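Side-chain contacts in pirin family protein (Acinetobacter baumannii, PDB 6D0P), which probably acts as a metal-dependent quercetin 2,3-dioxygenase, a pirin-family enzyme that would open the flavonol ring with molecular oxygen at a cupin metal site: residues N27-D32 and Q36-F41; P65-E70 and I278-R283; H82-G87 and G141-I146; P259-G264 and N269-I274. All coordinates share one frame; numbering follows the deposited sequence.

Contacts 2 and 3 lie close to the manganese of the N-terminal cupin, which is bound by His64, His66, His108 and Glu110. Contact 2 contributes His66 itself, and the side chain of His82 in contact 3 is about 8 Å from the metal; the centres of the two contacts are about 16 Å apart. Contact 4 shares helix 271-282 with contact 2, about 11 Å away centre to centre, and the two meet where Ile278 CD1 lies 3.8 Å from Tyr263 CE2. Contact 1 packs at the junction of the two cupins and touches contact 4 through Tyr31 and Gln36, their centres being about 15 Å apart. The C-terminal segment thus returns to cover the N-terminal domain.

Contact 1: N27-D32 and Q36-F41; sequences NLFSYD and QTLSPF
With CG lodged between its own backbone N and carbonyl carbon (chi1 65°), Phe29 turns its ring from the end of strand 23-30 toward Leu38, which has CG beside its backbone N (chi1 -64°) and turns both methyls to the aromatic. Leu38 CD2 stands over one face, 4.2 Å from the centroid of the Phe29 ring and displaced toward its rim, a CH-pi contact. The other branch, Leu38 CD1, comes 3.6 Å from Phe29 CD1 and also abuts the carbonyl oxygen of Ser30. A branched leucine suits this place because one residue can reach two parts of the ring. Farther along, Phe41 CB touches Phe29 CE1 obliquely at 3.9 Å, while its own ring leads away. Leu207 of the C-terminal cupin touches Phe29, Leu38 and Phe41, so the cluster continues across the junction of the domains. Next along the chain, Ser30 caps helix 31-34: Asp32 N donates to Ser30 OG at 3.2 Å, and a short hydroxyl is well sized for that task. Leu28 and Phe29 both face Leu44 in a classic beta bulge, and the whole forms a capped helical connection between adjacent antiparallel strands of the pirin bicupin fold.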
loop_
_atom_site.group_PDB
_atom_site.type_symbol
_atom_site.label_atom_id
_atom_site.label_comp_id
_atom_site.label_asym_id
_atom_site.label_seq_id
_atom_site.Cartn_x
_atom_site.Cartn_y
_atom_site.Cartn_z
ATOM N N ASN A 27 -6.224 0.316 9.898
ATOM C CA ASN A 27 -5.169 1.236 9.541
ATOM C C ASN A 27 -3.909 0.760 10.253
ATOM O O ASN A 27 -3.899 0.746 11.477
ATOM C CB ASN A 27 -5.465 2.675 9.961
ATOM C CG ASN A 27 -4.302 3.577 9.619
ATOM O OD1 ASN A 27 -3.574 4.013 10.504
ATOM N ND2 ASN A 27 -4.050 3.748 8.338
ATOM N N LEU A 28 -2.894 0.370 9.514
ATOM C CA LEU A 28 -1.664 -0.151 10.154
ATOM C C LEU A 28 -0.643 0.969 10.362
ATOM O O LEU A 28 0.186 0.875 11.272
ATOM C CB LEU A 28 -1.117 -1.307 9.331
ATOM C CG LEU A 28 -2.101 -2.455 9.137
ATOM C CD1 LEU A 28 -1.403 -3.649 8.517
ATOM C CD2 LEU A 28 -2.757 -2.833 10.459
ATOM N N PHE A 29 -0.682 2.001 9.535
ATOM C CA PHE A 29 0.138 3.177 9.809
ATOM C C PHE A 29 -0.434 4.367 9.037
ATOM O O PHE A 29 -1.124 4.231 7.993
ATOM C CB PHE A 29 1.637 2.950 9.535
ATOM C CG PHE A 29 2.066 2.676 8.115
ATOM C CD1 PHE A 29 2.074 3.681 7.157
ATOM C CD2 PHE A 29 2.542 1.423 7.748
ATOM C CE1 PHE A 29 2.493 3.407 5.859
ATOM C CE2 PHE A 29 2.992 1.164 6.471
ATOM C CZ PHE A 29 2.968 2.166 5.524
ATOM N N SER A 30 -0.117 5.532 9.581
ATOM C CA SER A 30 -0.514 6.795 9.014
ATOM C C SER A 30 0.564 7.860 9.264
ATOM O O SER A 30 1.131 7.926 10.346
ATOM C CB SER A 30 -1.844 7.237 9.578
ATOM O OG SER A 30 -2.154 8.545 9.115
ATOM N N TYR A 31 0.726 8.758 8.294
ATOM C CA TYR A 31 1.672 9.883 8.365
ATOM C C TYR A 31 1.252 10.841 9.490
ATOM O O TYR A 31 2.062 11.601 9.994
ATOM C CB TYR A 31 1.708 10.663 7.047
ATOM C CG TYR A 31 0.460 11.432 6.727
ATOM C CD1 TYR A 31 0.293 12.735 7.177
ATOM C CD2 TYR A 31 -0.549 10.876 5.966
ATOM C CE1 TYR A 31 -0.866 13.446 6.914
ATOM C CE2 TYR A 31 -1.696 11.584 5.661
ATOM C CZ TYR A 31 -1.865 12.868 6.154
ATOM O OH TYR A 31 -3.000 13.567 5.862
ATOM N N ASP A 32 -0.021 10.793 9.838
ATOM C CA ASP A 32 -0.585 11.692 10.832
ATOM C C ASP A 32 -0.085 11.312 12.229
ATOM O O ASP A 32 -0.076 12.145 13.102
ATOM C CB ASP A 32 -2.118 11.665 10.809
ATOM C CG ASP A 32 -2.736 12.877 11.486
ATOM O OD1 ASP A 32 -2.376 14.013 11.100
ATOM O OD2 ASP A 32 -3.560 12.679 12.403
ATOM N N GLN A 36 7.444 11.689 9.223
ATOM C CA GLN A 36 8.666 11.540 8.437
ATOM C C GLN A 36 9.340 10.172 8.651
ATOM O O GLN A 36 10.089 9.706 7.775
ATOM C CB GLN A 36 9.663 12.638 8.788
ATOM C CG GLN A 36 9.162 14.042 8.470
ATOM C CD GLN A 36 9.117 14.340 6.988
ATOM O OE1 GLN A 36 9.521 13.528 6.154
ATOM N NE2 GLN A 36 8.636 15.532 6.655
ATOM N N THR A 37 9.086 9.527 9.779
ATOM C CA THR A 37 9.670 8.203 10.040
ATOM C C THR A 37 9.281 7.193 8.943
ATOM O O THR A 37 10.067 6.275 8.606
ATOM C CB THR A 37 9.204 7.678 11.403
ATOM O OG1 THR A 37 9.689 8.613 12.369
ATOM C CG2 THR A 37 9.697 6.285 11.706
ATOM N N LEU A 38 8.081 7.341 8.393
ATOM C CA LEU A 38 7.580 6.426 7.379
ATOM C C LEU A 38 8.024 6.793 5.957
ATOM O O LEU A 38 7.805 5.988 5.042
ATOM C CB LEU A 38 6.053 6.470 7.417
ATOM C CG LEU A 38 5.405 5.989 8.709
ATOM C CD1 LEU A 38 3.924 6.344 8.701
ATOM C CD2 LEU A 38 5.582 4.485 8.871
ATOM N N SER A 39 8.555 7.993 5.739
ATOM C CA SER A 39 8.833 8.517 4.372
ATOM C C SER A 39 9.612 7.495 3.535
ATOM O O SER A 39 10.675 7.023 3.945
ATOM C CB SER A 39 9.567 9.849 4.447
ATOM O OG SER A 39 9.802 10.395 3.152
ATOM N N PRO A 40 9.184 7.228 2.303
ATOM C CA PRO A 40 8.131 7.930 1.574
ATOM C C PRO A 40 6.701 7.406 1.711
ATOM O O PRO A 40 5.838 7.821 0.933
ATOM C CB PRO A 40 8.604 7.702 0.117
ATOM C CG PRO A 40 9.203 6.317 0.157
ATOM C CD PRO A 40 9.929 6.281 1.471
ATOM N N PHE A 41 6.457 6.475 2.635
ATOM C CA PHE A 41 5.156 5.883 2.778
ATOM C C PHE A 41 4.285 6.790 3.635
ATOM O O PHE A 41 4.771 7.363 4.579
ATOM C CB PHE A 41 5.282 4.452 3.297
ATOM C CG PHE A 41 6.156 3.642 2.382
ATOM C CD1 PHE A 41 5.683 3.233 1.147
ATOM C CD2 PHE A 41 7.475 3.378 2.711
ATOM C CE1 PHE A 41 6.497 2.550 0.253
ATOM C CE2 PHE A 41 8.285 2.682 1.827
ATOM C CZ PHE A 41 7.799 2.271 0.604
#

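Contact 2: P65-E70 and I278-R283; sequences PHRGFE and INDFNR. With MN (manganese (II) ion), chain G.
A salt bridge between Arg67 and Asp280 and a CH-pi contact between Pro65 and Phe281 join the C-terminal helix 271-282 to the N-terminal cupin, just behind the metal site. Pro65 and Arg67 both point toward the helix, while His66 between them turns the other way, as alternation along an extended chain requires. The guanidinium approaches end-on, with NH1 and NH2 of Arg67 each 2.9 Å from the same oxygen, Asp280 OD2. That oxygen lies in the guanidinium plane but is met on its anti side, and the carboxylate is turned 75° from the guanidinium, so this is a forked grip on one atom rather than a two-oxygen pairing. Arg67 is extended up to a bend at chi3 (-73°), and its NE donates to Ala104 O, which fixes the rotation of the group. Beside it, the rigid pyrrolidine of Pro65 lies across the aromatic: its CG sits over one face, 3.7 Å from the centroid of the Phe281 ring. Phe266 also touches both Arg67 and Phe281. On the opposite side of the strand, His66 NE2 binds manganese at 2.2 Å, with water 1, water 2, His64, His108 and Glu110 completing the shell. The arginine is buried yet held by a carboxylate and a carbonyl, so its charge is probably well compensated, and its positive neighbour would be expected to favour the ionised form of Asp280, making the helix attachment electrostatic as well as apolar.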
loop_
_atom_site.group_PDB
_atom_site.type_symbol
_atom_site.label_atom_id
_atom_site.label_comp_id
_atom_site.label_asym_id
_atom_site.label_seq_id
_atom_site.Cartn_x
_atom_site.Cartn_y
_atom_site.Cartn_z
ATOM N N PRO A 65 -11.708 12.970 -3.976
ATOM C CA PRO A 65 -10.510 13.444 -4.610
ATOM C C PRO A 65 -9.207 12.985 -3.948
ATOM O O PRO A 65 -9.207 12.563 -2.779
ATOM C CB PRO A 65 -10.624 14.967 -4.470
ATOM C CG PRO A 65 -11.304 15.141 -3.146
ATOM C CD PRO A 65 -12.276 13.986 -3.084
ATOM N N HIS A 66 -8.127 13.083 -4.721
ATOM C CA HIS A 66 -6.763 12.901 -4.225
ATOM C C HIS A 66 -5.857 13.886 -4.953
ATOM O O HIS A 66 -6.066 14.154 -6.161
ATOM C CB HIS A 66 -6.197 11.489 -4.467
ATOM C CG HIS A 66 -6.915 10.380 -3.786
ATOM N ND1 HIS A 66 -6.935 10.264 -2.406
ATOM C CD2 HIS A 66 -7.559 9.295 -4.279
ATOM C CE1 HIS A 66 -7.616 9.169 -2.078
ATOM N NE2 HIS A 66 -7.987 8.544 -3.215
ATOM N N ARG A 67 -4.855 14.410 -4.245
ATOM C CA ARG A 67 -3.849 15.212 -4.889
ATOM C C ARG A 67 -2.538 15.070 -4.120
ATOM O O ARG A 67 -2.546 15.089 -2.877
ATOM C CB ARG A 67 -4.254 16.691 -4.955
ATOM C CG ARG A 67 -3.135 17.625 -5.416
ATOM C CD ARG A 67 -3.522 19.102 -5.452
ATOM N NE ARG A 67 -4.414 19.402 -6.570
ATOM C CZ ARG A 67 -4.906 20.608 -6.835
ATOM N NH1 ARG A 67 -4.652 21.628 -6.018
ATOM N NH2 ARG A 67 -5.639 20.790 -7.920
ATOM N N GLY A 68 -1.438 14.929 -4.871
ATOM C CA GLY A 68 -0.097 15.021 -4.309
ATOM C C GLY A 68 0.632 13.712 -4.041
ATOM O O GLY A 68 1.801 13.751 -3.638
ATOM N N PHE A 69 0.005 12.579 -4.249
ATOM C CA PHE A 69 0.640 11.326 -3.886
ATOM C C PHE A 69 0.075 10.206 -4.754
ATOM O O PHE A 69 -0.662 10.464 -5.730
ATOM C CB PHE A 69 0.446 11.078 -2.381
ATOM C CG PHE A 69 -0.993 10.985 -1.979
ATOM C CD1 PHE A 69 -1.744 12.128 -1.769
ATOM C CD2 PHE A 69 -1.597 9.756 -1.818
ATOM C CE1 PHE A 69 -3.078 12.038 -1.402
ATOM C CE2 PHE A 69 -2.934 9.671 -1.456
ATOM C CZ PHE A 69 -3.669 10.808 -1.261
ATOM N N GLU A 70 0.470 8.979 -4.432
ATOM C CA GLU A 70 0.040 7.810 -5.175
ATOM C C GLU A 70 -0.718 6.853 -4.259
ATOM O O GLU A 70 -0.426 6.792 -3.062
ATOM C CB GLU A 70 1.238 7.061 -5.750
ATOM C CG GLU A 70 2.209 7.945 -6.489
ATOM C CD GLU A 70 3.261 7.180 -7.272
ATOM O OE1 GLU A 70 4.150 6.561 -6.632
ATOM O OE2 GLU A 70 3.158 7.163 -8.511
ATOM N N ILE A 278 -7.930 22.509 -1.315
ATOM C CA ILE A 278 -9.264 22.681 -0.746
ATOM C C ILE A 278 -10.107 23.580 -1.652
ATOM O O ILE A 278 -11.264 23.248 -1.966
ATOM C CB ILE A 278 -9.172 23.280 0.670
ATOM C CG1 ILE A 278 -8.601 22.267 1.656
ATOM C CG2 ILE A 278 -10.525 23.814 1.124
ATOM C CD1 ILE A 278 -8.259 22.862 3.001
ATOM N N ASN A 279 -9.539 24.712 -2.053
ATOM C CA ASN A 279 -10.264 25.689 -2.890
ATOM C C ASN A 279 -10.606 25.072 -4.257
ATOM O O ASN A 279 -11.741 25.216 -4.719
ATOM C CB ASN A 279 -9.506 27.013 -2.985
ATOM C CG ASN A 279 -9.530 27.759 -1.667
ATOM O OD1 ASN A 279 -10.342 27.452 -0.799
ATOM N ND2 ASN A 279 -8.652 28.737 -1.505
ATOM N N ASP A 280 -9.646 24.409 -4.884
ATOM C CA ASP A 280 -9.850 23.763 -6.186
ATOM C C ASP A 280 -10.984 22.733 -6.088
ATOM O O ASP A 280 -11.895 22.701 -6.936
ATOM C CB ASP A 280 -8.569 23.082 -6.679
ATOM C CG ASP A 280 -7.483 24.037 -7.155
ATOM O OD1 ASP A 280 -7.787 25.244 -7.309
ATOM O OD2 ASP A 280 -6.324 23.573 -7.351
ATOM N N PHE A 281 -10.973 21.929 -5.038
ATOM C CA PHE A 281 -11.978 20.880 -4.924
ATOM C C PHE A 281 -13.350 21.462 -4.575
ATOM O O PHE A 281 -14.354 21.038 -5.138
ATOM C CB PHE A 281 -11.583 19.836 -3.885
ATOM C CG PHE A 281 -12.694 18.866 -3.570
ATOM C CD1 PHE A 281 -13.081 17.907 -4.498
ATOM C CD2 PHE A 281 -13.353 18.914 -2.352
ATOM C CE1 PHE A 281 -14.119 17.030 -4.222
ATOM C CE2 PHE A 281 -14.380 18.023 -2.070
ATOM C CZ PHE A 281 -14.763 17.084 -3.006
ATOM N N ASN A 282 -13.389 22.403 -3.635
ATOM C CA ASN A 282 -14.654 22.954 -3.188
ATOM C C ASN A 282 -15.308 23.785 -4.301
ATOM O O ASN A 282 -16.525 23.894 -4.330
ATOM C CB ASN A 282 -14.482 23.718 -1.877
ATOM C CG ASN A 282 -14.458 22.795 -0.678
ATOM O OD1 ASN A 282 -15.506 22.446 -0.165
ATOM N ND2 ASN A 282 -13.280 22.414 -0.212
ATOM N N ARG A 283 -14.536 24.347 -5.223
ATOM C CA ARG A 283 -15.104 25.155 -6.293
ATOM C C ARG A 283 -15.440 24.279 -7.510
ATOM O O ARG A 283 -15.762 24.805 -8.567
ATOM C CB ARG A 283 -14.157 26.307 -6.641
ATOM C CG ARG A 283 -14.150 27.407 -5.590
ATOM C CD ARG A 283 -15.454 28.197 -5.605
ATOM N NE ARG A 283 -15.481 29.226 -6.638
ATOM C CZ ARG A 283 -16.543 29.961 -6.950
ATOM N NH1 ARG A 283 -17.708 29.736 -6.366
ATOM N NH2 ARG A 283 -16.435 30.926 -7.845
HETATM MN MN MN G . -9.205 6.757 -3.534
HETATM O O HOH W 1 -7.348 5.240 -4.103
HETATM O O HOH W 2 -8.663 6.053 -1.494
#

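Contact 3: H82-G87 and G141-I146; sequences HKDSSG and GKYQAI
Tyr143 reaches across to Asp84 with its hydroxyl, and here the contact is tight: Tyr143 OH donates to Asp84 OD2 over a very short 2.5 Å. The acceptor lies at the edge of the phenol ring, near its plane, and the carboxylate is turned only 26° from that ring. Asp84 attains this pose with CG between its backbone N and carbonyl carbon (chi1 64°), which brings the short acid round to the tyrosine tip. The side toward His82 is looser. There the two side chains run past each other head to tail, their ring planes 39° apart in an oblique pairing that is neither a stack nor edge-to-face, and the closest approach, His82 CE1 to Tyr143 CE1, is 3.7 Å. Water 3 bridges this half of the contact, donating a hydrogen bond to Tyr143 OH at 2.7 Å and hydrogen-bonding to His82 ND1 at 2.8 Å from the edge of the imidazole. Tyrosine suits the place because its hydroxyl can donate to the acid while accepting from the water, and its ring packs against Gln98 and Met100. Asp84 also touches His108, and the side chain of His82 comes within about 4 Å of that of Glu110, both metal ligands, an arrangement consistent with a second shell around the cupin metal site.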
loop_
_atom_site.group_PDB
_atom_site.type_symbol
_atom_site.label_atom_id
_atom_site.label_comp_id
_atom_site.label_asym_id
_atom_site.label_seq_id
_atom_site.Cartn_x
_atom_site.Cartn_y
_atom_site.Cartn_z
ATOM N N HIS A 82 -12.579 0.597 -10.204
ATOM C CA HIS A 82 -12.416 2.015 -9.922
ATOM C C HIS A 82 -12.723 2.774 -11.213
ATOM O O HIS A 82 -12.549 2.248 -12.297
ATOM C CB HIS A 82 -11.033 2.325 -9.342
ATOM C CG HIS A 82 -9.904 1.837 -10.186
ATOM N ND1 HIS A 82 -9.212 2.664 -11.035
ATOM C CD2 HIS A 82 -9.391 0.597 -10.357
ATOM C CE1 HIS A 82 -8.301 1.957 -11.684
ATOM N NE2 HIS A 82 -8.384 0.684 -11.278
ATOM N N LYS A 83 -13.214 3.992 -11.059
ATOM C CA LYS A 83 -13.616 4.819 -12.172
ATOM C C LYS A 83 -13.404 6.280 -11.778
ATOM O O LYS A 83 -13.827 6.664 -10.687
ATOM C CB LYS A 83 -15.100 4.610 -12.510
ATOM C CG LYS A 83 -15.611 5.503 -13.629
ATOM C CD LYS A 83 -16.910 5.075 -14.281
ATOM C CE LYS A 83 -18.120 5.200 -13.384
ATOM N NZ LYS A 83 -19.365 4.928 -14.145
ATOM N N ASP A 84 -12.799 7.069 -12.665
ATOM C CA ASP A 84 -12.576 8.495 -12.373
ATOM C C ASP A 84 -13.579 9.378 -13.129
ATOM O O ASP A 84 -14.473 8.889 -13.827
ATOM C CB ASP A 84 -11.136 8.918 -12.631
ATOM C CG ASP A 84 -10.702 8.811 -14.077
ATOM O OD1 ASP A 84 -11.518 9.138 -15.004
ATOM O OD2 ASP A 84 -9.579 8.386 -14.262
ATOM N N SER A 85 -13.400 10.683 -12.993
ATOM C CA SER A 85 -14.249 11.629 -13.713
ATOM C C SER A 85 -13.781 11.744 -15.174
ATOM O O SER A 85 -14.578 12.009 -16.065
ATOM C CB SER A 85 -14.235 12.969 -13.025
ATOM O OG SER A 85 -12.948 13.540 -13.094
ATOM N N SER A 86 -12.482 11.557 -15.406
ATOM C CA SER A 86 -11.891 11.642 -16.749
ATOM C C SER A 86 -12.273 10.405 -17.579
ATOM O O SER A 86 -11.702 10.189 -18.651
ATOM C CB SER A 86 -10.378 11.798 -16.672
ATOM O OG SER A 86 -10.008 12.923 -15.880
ATOM N N GLY A 87 -13.199 9.585 -17.053
ATOM C CA GLY A 87 -13.713 8.377 -17.731
ATOM C C GLY A 87 -12.895 7.117 -17.445
ATOM O O GLY A 87 -13.427 6.003 -17.531
ATOM N N GLY A 141 -2.080 13.167 -13.275
ATOM C CA GLY A 141 -2.480 11.861 -12.749
ATOM C C GLY A 141 -2.392 10.784 -13.824
ATOM O O GLY A 141 -2.610 11.063 -15.004
ATOM N N LYS A 142 -2.058 9.565 -13.420
ATOM C CA LYS A 142 -1.916 8.468 -14.361
ATOM C C LYS A 142 -2.142 7.141 -13.637
ATOM O O LYS A 142 -2.079 7.060 -12.393
ATOM C CB LYS A 142 -0.519 8.473 -14.987
ATOM C CG LYS A 142 0.621 8.234 -14.002
ATOM C CD LYS A 142 2.021 8.231 -14.622
ATOM C CE LYS A 142 3.077 7.808 -13.616
ATOM N NZ LYS A 142 4.439 7.806 -14.201
ATOM N N TYR A 143 -2.393 6.108 -14.433
ATOM C CA TYR A 143 -2.615 4.773 -13.896
ATOM C C TYR A 143 -1.531 3.792 -14.326
ATOM O O TYR A 143 -0.976 3.889 -15.408
ATOM C CB TYR A 143 -3.922 4.183 -14.430
ATOM C CG TYR A 143 -5.148 4.899 -13.940
ATOM C CD1 TYR A 143 -5.656 4.663 -12.679
ATOM C CD2 TYR A 143 -5.804 5.812 -14.741
ATOM C CE1 TYR A 143 -6.798 5.301 -12.229
ATOM C CE2 TYR A 143 -6.938 6.475 -14.298
ATOM C CZ TYR A 143 -7.437 6.221 -13.032
ATOM O OH TYR A 143 -8.560 6.858 -12.590
ATOM N N GLN A 144 -1.274 2.821 -13.466
ATOM C CA GLN A 144 -0.470 1.675 -13.823
ATOM C C GLN A 144 -1.281 0.449 -13.403
ATOM O O GLN A 144 -1.317 0.095 -12.202
ATOM C CB GLN A 144 0.902 1.637 -13.149
ATOM C CG GLN A 144 1.882 2.696 -13.622
ATOM C CD GLN A 144 3.174 2.601 -12.841
ATOM O OE1 GLN A 144 3.946 1.655 -13.025
ATOM N NE2 GLN A 144 3.419 3.591 -11.974
ATOM N N ALA A 145 -1.974 -0.145 -14.372
ATOM C CA ALA A 145 -2.746 -1.356 -14.117
ATOM C C ALA A 145 -1.819 -2.546 -14.338
ATOM O O ALA A 145 -1.355 -2.775 -15.440
ATOM C CB ALA A 145 -3.967 -1.427 -15.010
ATOM N N ILE A 146 -1.520 -3.269 -13.285
ATOM C CA ILE A 146 -0.598 -4.361 -13.382
ATOM C C ILE A 146 -1.334 -5.679 -13.133
ATOM O O ILE A 146 -1.874 -5.888 -12.072
ATOM C CB ILE A 146 0.558 -4.154 -12.400
ATOM C CG1 ILE A 146 1.245 -2.802 -12.625
ATOM C CG2 ILE A 146 1.541 -5.294 -12.515
ATOM C CD1 ILE A 146 1.948 -2.296 -11.428
HETATM O O HOH W 3 -9.804 5.425 -10.686
#

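Contact 4: P259-G264 and N269-I274; sequences PIEGYG and NTKAEI
The amide of Asn269 meets Pro259 through its NH2 end: ND2 donates to Pro259 O at 2.9 Å, the acceptor tilted 17° from the amide plane while the nitrogen lies in the carbonyl plane. The Tyr263 ring is approached obliquely by Ile274 CG2, which rests 3.7 Å from Tyr263 CB. In the modelled conformer, one of two, the Glu261 carboxylate leans on Lys271, with Glu261 OE1 3.2 Å from Lys271 CG; Lys271 NZ stays 4.9 Å from Glu261 OE1, too far for a salt bridge. In Ile274, chi1 (-73°) directs CG1 to the Glu261 carbonyl and the chi2 bend (-58°) brings CD1 there too, so its branched side chain can serve both Glu261 and Tyr263. The helix start is held by a capping box: Glu273 N donates to Thr270 OG1, and Thr270 N returns a bond to Glu273 OE1 at 3.0 Å. The same oxygen takes a second bond, from Asn269 N at 2.8 Å, so two backbone N-H groups share one carboxylate oxygen. The chemistry is thus divided: polar bonds set the turn and the first helical residues, while the apolar side chain of Ile274 packs helix 271-282 against the backbone of Glu261 and the CB of Tyr263, and the Glu261-Lys271 pair probably adds only a long-range attraction.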
loop_
_atom_site.group_PDB
_atom_site.type_symbol
_atom_site.label_atom_id
_atom_site.label_comp_id
_atom_site.label_asym_id
_atom_site.label_seq_id
_atom_site.Cartn_x
_atom_site.Cartn_y
_atom_site.Cartn_z
ATOM N N PRO A 259 8.962 18.527 3.681
ATOM C CA PRO A 259 7.837 18.700 4.593
ATOM C C PRO A 259 6.572 17.936 4.166
ATOM O O PRO A 259 6.340 17.734 2.983
ATOM C CB PRO A 259 7.525 20.207 4.581
ATOM C CG PRO A 259 8.717 20.845 3.922
ATOM C CD PRO A 259 9.273 19.783 2.999
ATOM N N ILE A 260 5.776 17.530 5.144
ATOM C CA ILE A 260 4.517 16.873 4.869
ATOM C C ILE A 260 3.380 17.719 5.451
ATOM O O ILE A 260 3.346 17.981 6.637
ATOM C CB ILE A 260 4.450 15.467 5.473
ATOM C CG1 ILE A 260 5.571 14.563 4.960
ATOM C CG2 ILE A 260 3.080 14.866 5.231
ATOM C CD1 ILE A 260 5.748 13.312 5.771
ATOM N N GLU A 261 2.473 18.156 4.591
ATOM C CA GLU A 261 1.284 18.867 5.035
ATOM C C GLU A 261 0.087 18.126 4.434
ATOM O O GLU A 261 -0.124 18.156 3.200
ATOM C CB GLU A 261 1.332 20.340 4.626
ATOM C CG GLU A 261 2.572 21.076 5.112
ATOM C CD GLU A 261 2.553 21.520 6.565
ATOM O OE1 GLU A 261 1.449 21.712 7.109
ATOM O OE2 GLU A 261 3.651 21.689 7.144
ATOM N N GLY A 262 -0.653 17.418 5.288
ATOM C CA GLY A 262 -1.775 16.625 4.831
ATOM C C GLY A 262 -3.098 17.103 5.383
ATOM O O GLY A 262 -3.171 17.706 6.443
ATOM N N TYR A 263 -4.138 16.825 4.624
ATOM C CA TYR A 263 -5.497 17.143 5.012
ATOM C C TYR A 263 -6.418 16.210 4.233
ATOM O O TYR A 263 -6.474 16.294 2.998
ATOM C CB TYR A 263 -5.814 18.608 4.724
ATOM C CG TYR A 263 -7.218 19.015 5.079
ATOM C CD1 TYR A 263 -7.579 19.238 6.397
ATOM C CD2 TYR A 263 -8.189 19.154 4.103
ATOM C CE1 TYR A 263 -8.868 19.609 6.738
ATOM C CE2 TYR A 263 -9.483 19.530 4.424
ATOM C CZ TYR A 263 -9.823 19.752 5.748
ATOM O OH TYR A 263 -11.093 20.123 6.076
ATOM N N GLY A 264 -7.089 15.305 4.931
ATOM C CA GLY A 264 -8.003 14.365 4.265
ATOM C C GLY A 264 -7.361 13.578 3.129
ATOM O O GLY A 264 -6.421 12.820 3.336
ATOM N N ASN A 269 3.226 19.733 0.382
ATOM C CA ASN A 269 4.416 20.093 1.158
ATOM C C ASN A 269 4.128 21.282 2.084
ATOM O O ASN A 269 4.829 21.430 3.117
ATOM C CB ASN A 269 5.619 20.416 0.264
ATOM C CG ASN A 269 6.083 19.223 -0.540
ATOM O OD1 ASN A 269 5.883 19.197 -1.751
ATOM N ND2 ASN A 269 6.645 18.214 0.118
ATOM N N THR A 270 3.153 22.127 1.734
ATOM C CA THR A 270 2.889 23.343 2.514
ATOM C C THR A 270 1.392 23.528 2.801
ATOM O O THR A 270 0.525 23.010 2.070
ATOM C CB THR A 270 3.371 24.589 1.753
ATOM O OG1 THR A 270 2.491 24.797 0.644
ATOM C CG2 THR A 270 4.806 24.476 1.287
ATOM N N LYS A 271 1.103 24.325 3.835
ATOM C CA LYS A 271 -0.281 24.662 4.183
ATOM C C LYS A 271 -0.905 25.486 3.037
ATOM O O LYS A 271 -2.091 25.318 2.722
ATOM C CB LYS A 271 -0.352 25.369 5.541
ATOM C CG LYS A 271 0.010 24.489 6.734
ATOM C CD LYS A 271 -0.256 25.112 8.097
ATOM C CE LYS A 271 0.063 24.155 9.226
ATOM N NZ LYS A 271 -0.637 24.547 10.473
ATOM N N ALA A 272 -0.124 26.355 2.396
ATOM C CA ALA A 272 -0.649 27.145 1.263
ATOM C C ALA A 272 -1.114 26.207 0.136
ATOM O O ALA A 272 -2.151 26.439 -0.483
ATOM C CB ALA A 272 0.404 28.109 0.770
ATOM N N GLU A 273 -0.349 25.143 -0.130
ATOM C CA GLU A 273 -0.735 24.177 -1.166
ATOM C C GLU A 273 -2.012 23.438 -0.749
ATOM O O GLU A 273 -2.834 23.115 -1.601
ATOM C CB GLU A 273 0.382 23.168 -1.432
ATOM C CG GLU A 273 1.562 23.743 -2.201
ATOM C CD GLU A 273 2.827 22.899 -2.106
ATOM O OE1 GLU A 273 2.885 21.989 -1.232
ATOM O OE2 GLU A 273 3.770 23.160 -2.885
ATOM N N ILE A 274 -2.165 23.140 0.541
ATOM C CA ILE A 274 -3.381 22.486 1.047
ATOM C C ILE A 274 -4.575 23.434 0.831
ATOM O O ILE A 274 -5.627 22.998 0.405
ATOM C CB ILE A 274 -3.233 22.049 2.524
ATOM C CG1 ILE A 274 -2.305 20.834 2.663
ATOM C CG2 ILE A 274 -4.587 21.769 3.159
ATOM C CD1 ILE A 274 -2.740 19.629 1.877
#